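Local coordinates for protein fusarinine C esterase sidJ (Aspergillus fumigatus, PDB 6GUP) that hydrolyses the ester bonds of the fungal siderophore fusarinine C, acting as a homodimeric alpha/beta-hydrolase in iron acquisition, at residues E92-L97 with L130-R135. Sequence-based numbering, arbitrary orientation.
Sequences EIAQCL and LHYLSR
Tyr132 bridges the gap between the two helices by bringing the CD2-CE2 flank and the phenol end of its ring up to Ile93, Ala94 and Leu97. Its CG stands anti to the backbone N (chi1 -173°), which sends the ring straight across to helix 86-108, whose axis runs nearly perpendicular (84°) and 11.5 Å away at these segments. Ile93 meets the ring at CD2 and CE2, approaching at a slant with its CG2 branch, 3.9 Å from Tyr132 CE2. Ala94 sits at the rim, its CB 4.0 Å from the same Tyr132 CE2 and its backbone N lying in the ring plane. Leu97 points back from the opposite direction, and its CD1 meets the phenol end obliquely, 3.6 Å from Tyr132 CZ and only 3.2 Å from Tyr132 OH, a tight approach for a methyl group. No hydrogen bond joins the two segments; the hydroxyl of this buried tyrosine is hydrogen-bonded to the backbone O of Met155, while Arg154 makes a cation-pi contact with the ring. Ile93 and Leu97 also pack on strands 37-42 and 117-122, so helix 86-108 lies on the central sheet of the alpha/beta-hydrolase fold while Tyr132 reaches it from helix 125-134, which begins at what is probably the nucleophile elbow. Apolar packing therefore joins the helices, while the hydrogen bond to Met155 satisfies the phenol and would limit how far its end can shift against Leu97.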
ATOM      1  N   GLU A  92       7.130 -11.525   5.827  1.00 36.74           N
ATOM      2  CA  GLU A  92       6.117 -10.586   6.312  1.00 36.82           C
ATOM      3  C   GLU A  92       4.771 -11.262   6.577  1.00 34.65           C
ATOM      4  O   GLU A  92       4.069 -10.885   7.515  1.00 35.05           O
ATOM      5  CB  GLU A  92       5.973  -9.417   5.336  1.00 40.04           C
ATOM      6  CG  GLU A  92       7.209  -8.523   5.339  1.00 43.05           C
ATOM      7  CD  GLU A  92       7.300  -7.575   4.161  1.00 45.78           C
ATOM      8  OE1 GLU A  92       6.422  -7.597   3.271  1.00 46.82           O
ATOM      9  OE2 GLU A  92       8.271  -6.792   4.126  1.00 46.79           O
ATOM     10  N   ILE A  93       4.420 -12.257   5.762  1.00 33.88           N
ATOM     11  CA  ILE A  93       3.255 -13.110   6.033  1.00 32.29           C
ATOM     12  C   ILE A  93       3.444 -13.832   7.371  1.00 31.84           C
ATOM     13  O   ILE A  93       2.536 -13.846   8.202  1.00 32.01           O
ATOM     14  CB  ILE A  93       2.997 -14.122   4.886  1.00 31.97           C
ATOM     15  CG1 ILE A  93       2.466 -13.385   3.651  1.00 31.90           C
ATOM     16  CG2 ILE A  93       1.995 -15.196   5.309  1.00 32.68           C
ATOM     17  CD1 ILE A  93       2.551 -14.172   2.359  1.00 31.43           C
ATOM     18  N   ALA A  94       4.628 -14.409   7.573  1.00 32.87           N
ATOM     19  CA  ALA A  94       4.969 -15.089   8.830  1.00 33.98           C
ATOM     20  C   ALA A  94       4.867 -14.163  10.045  1.00 35.45           C
ATOM     21  O   ALA A  94       4.376 -14.573  11.101  1.00 35.91           O
ATOM     22  CB  ALA A  94       6.364 -15.694   8.744  1.00 34.34           C
ATOM     23  N   GLN A  95       5.332 -12.922   9.888  1.00 36.07           N
ATOM     24  CA  GLN A  95       5.185 -11.889  10.926  1.00 37.34           C
ATOM     25  C   GLN A  95       3.719 -11.544  11.196  1.00 34.67           C
ATOM     26  O   GLN A  95       3.325 -11.376  12.351  1.00 33.83           O
ATOM     27  CB  GLN A  95       5.959 -10.618  10.555  1.00 42.38           C
ATOM     28  CG  GLN A  95       7.460 -10.735  10.759  1.00 48.68           C
ATOM     29  CD  GLN A  95       8.218  -9.510  10.281  1.00 54.54           C
ATOM     30  OE1 GLN A  95       8.036  -9.052   9.151  1.00 56.72           O
ATOM     31  NE2 GLN A  95       9.082  -8.976  11.137  1.00 55.55           N
ATOM     32  N   CYS A  96       2.926 -11.438  10.129  1.00 33.00           N
ATOM     33  CA  CYS A  96       1.489 -11.174  10.250  1.00 32.64           C
ATOM     34  C   CYS A  96       0.748 -12.322  10.938  1.00 33.41           C
ATOM     35  O   CYS A  96      -0.128 -12.083  11.772  1.00 33.73           O
ATOM     36  CB  CYS A  96       0.867 -10.910   8.877  1.00 32.22           C
ATOM     37  SG  CYS A  96      -0.818 -10.263   8.959  1.00 34.05           S
ATOM     38  N   LEU A  97       1.101 -13.557  10.583  1.00 33.85           N
ATOM     39  CA  LEU A  97       0.526 -14.748  11.217  1.00 34.82           C
ATOM     40  C   LEU A  97       0.856 -14.832  12.705  1.00 35.92           C
ATOM     41  O   LEU A  97      -0.010 -15.190  13.507  1.00 35.99           O
ATOM     42  CB  LEU A  97       1.004 -16.024  10.519  1.00 35.47           C
ATOM     43  CG  LEU A  97       0.510 -16.260   9.090  1.00 36.59           C
ATOM     44  CD1 LEU A  97       1.247 -17.433   8.472  1.00 37.46           C
ATOM     45  CD2 LEU A  97      -0.982 -16.515   9.067  1.00 37.29           C
ATOM     46  N   LEU A 130       2.298 -20.877  -1.958  1.00 31.42           N
ATOM     47  CA  LEU A 130       3.153 -22.019  -2.316  1.00 32.29           C
ATOM     48  C   LEU A 130       4.614 -21.802  -1.907  1.00 34.22           C
ATOM     49  O   LEU A 130       5.284 -22.744  -1.482  1.00 34.88           O
ATOM     50  CB  LEU A 130       3.061 -22.326  -3.820  1.00 31.94           C
ATOM     51  CG  LEU A 130       3.858 -23.520  -4.371  1.00 32.13           C
ATOM     52  CD1 LEU A 130       3.602 -24.799  -3.585  1.00 33.25           C
ATOM     53  CD2 LEU A 130       3.536 -23.738  -5.842  1.00 29.96           C
ATOM     54  N   HIS A 131       5.094 -20.564  -2.030  1.00 35.43           N
ATOM     55  CA  HIS A 131       6.455 -20.197  -1.614  1.00 35.41           C
ATOM     56  C   HIS A 131       6.618 -20.297  -0.091  1.00 33.33           C
ATOM     57  O   HIS A 131       7.643 -20.777   0.392  1.00 33.30           O
ATOM     58  CB  HIS A 131       6.789 -18.781  -2.098  1.00 37.91           C
ATOM     59  CG  HIS A 131       8.251 -18.461  -2.107  1.00 41.91           C
ATOM     60  ND1 HIS A 131       9.030 -18.590  -3.237  1.00 44.54           N
ATOM     61  CD2 HIS A 131       9.065 -17.975  -1.142  1.00 45.24           C
ATOM     62  CE1 HIS A 131      10.267 -18.213  -2.961  1.00 46.61           C
ATOM     63  NE2 HIS A 131      10.314 -17.835  -1.697  1.00 46.96           N
ATOM     64  N   TYR A 132       5.602 -19.854   0.651  1.00 32.58           N
ATOM     65  CA  TYR A 132       5.556 -20.009   2.116  1.00 32.25           C
ATOM     66  C   TYR A 132       5.714 -21.477   2.527  1.00 33.94           C
ATOM     67  O   TYR A 132       6.480 -21.790   3.443  1.00 35.13           O
ATOM     68  CB  TYR A 132       4.238 -19.442   2.676  1.00 31.96           C
ATOM     69  CG  TYR A 132       4.145 -19.385   4.188  1.00 31.99           C
ATOM     70  CD1 TYR A 132       3.772 -20.508   4.930  1.00 31.95           C
ATOM     71  CD2 TYR A 132       4.402 -18.199   4.878  1.00 31.52           C
ATOM     72  CE1 TYR A 132       3.680 -20.458   6.313  1.00 30.79           C
ATOM     73  CE2 TYR A 132       4.310 -18.138   6.263  1.00 31.12           C
ATOM     74  CZ  TYR A 132       3.947 -19.269   6.975  1.00 31.11           C
ATOM     75  OH  TYR A 132       3.860 -19.219   8.347  1.00 32.25           O
ATOM     76  N   LEU A 133       4.995 -22.363   1.838  1.00 34.07           N
ATOM     77  CA  LEU A 133       4.968 -23.792   2.170  1.00 34.48           C
ATOM     78  C   LEU A 133       6.164 -24.601   1.656  1.00 35.41           C
ATOM     79  O   LEU A 133       6.558 -25.572   2.300  1.00 35.95           O
ATOM     80  CB  LEU A 133       3.674 -24.431   1.648  1.00 33.49           C
ATOM     81  CG  LEU A 133       2.367 -23.930   2.266  1.00 33.36           C
ATOM     82  CD1 LEU A 133       1.173 -24.510   1.521  1.00 34.15           C
ATOM     83  CD2 LEU A 133       2.303 -24.268   3.749  1.00 33.43           C
ATOM     84  N   SER A 134       6.730 -24.214   0.512  1.00 36.28           N
ATOM     85  CA  SER A 134       7.690 -25.063  -0.210  1.00 37.72           C
ATOM     86  C   SER A 134       9.170 -24.782   0.071  1.00 39.58           C
ATOM     87  O   SER A 134       9.993 -25.696  -0.012  1.00 41.22           O
ATOM     88  CB  SER A 134       7.437 -24.968  -1.718  1.00 37.41           C
ATOM     89  OG  SER A 134       7.698 -23.664  -2.210  1.00 37.36           O
ATOM     90  N   ARG A 135       9.510 -23.536   0.400  1.00 40.84           N
ATOM     91  CA  ARG A 135      10.915 -23.137   0.540  1.00 42.61           C
ATOM     92  C   ARG A 135      11.499 -23.507   1.910  1.00 43.98           C
ATOM     93  O   ARG A 135      10.743 -23.785   2.843  1.00 42.31           O
ATOM     94  CB  ARG A 135      11.065 -21.633   0.285  1.00 45.65           C
ATOM     95  CG  ARG A 135      10.552 -21.154  -1.067  1.00 50.44           C
ATOM     96  CD  ARG A 135      11.051 -21.969  -2.253  1.00 56.12           C
ATOM     97  NE  ARG A 135      12.512 -22.109  -2.261  1.00 61.96           N
ATOM     98  CZ  ARG A 135      13.367 -21.466  -3.063  1.00 67.29           C
ATOM     99  NH1 ARG A 135      14.671 -21.707  -2.939  1.00 69.44           N
ATOM    100  NH2 ARG A 135      12.959 -20.596  -3.991  1.00 70.35           N
TER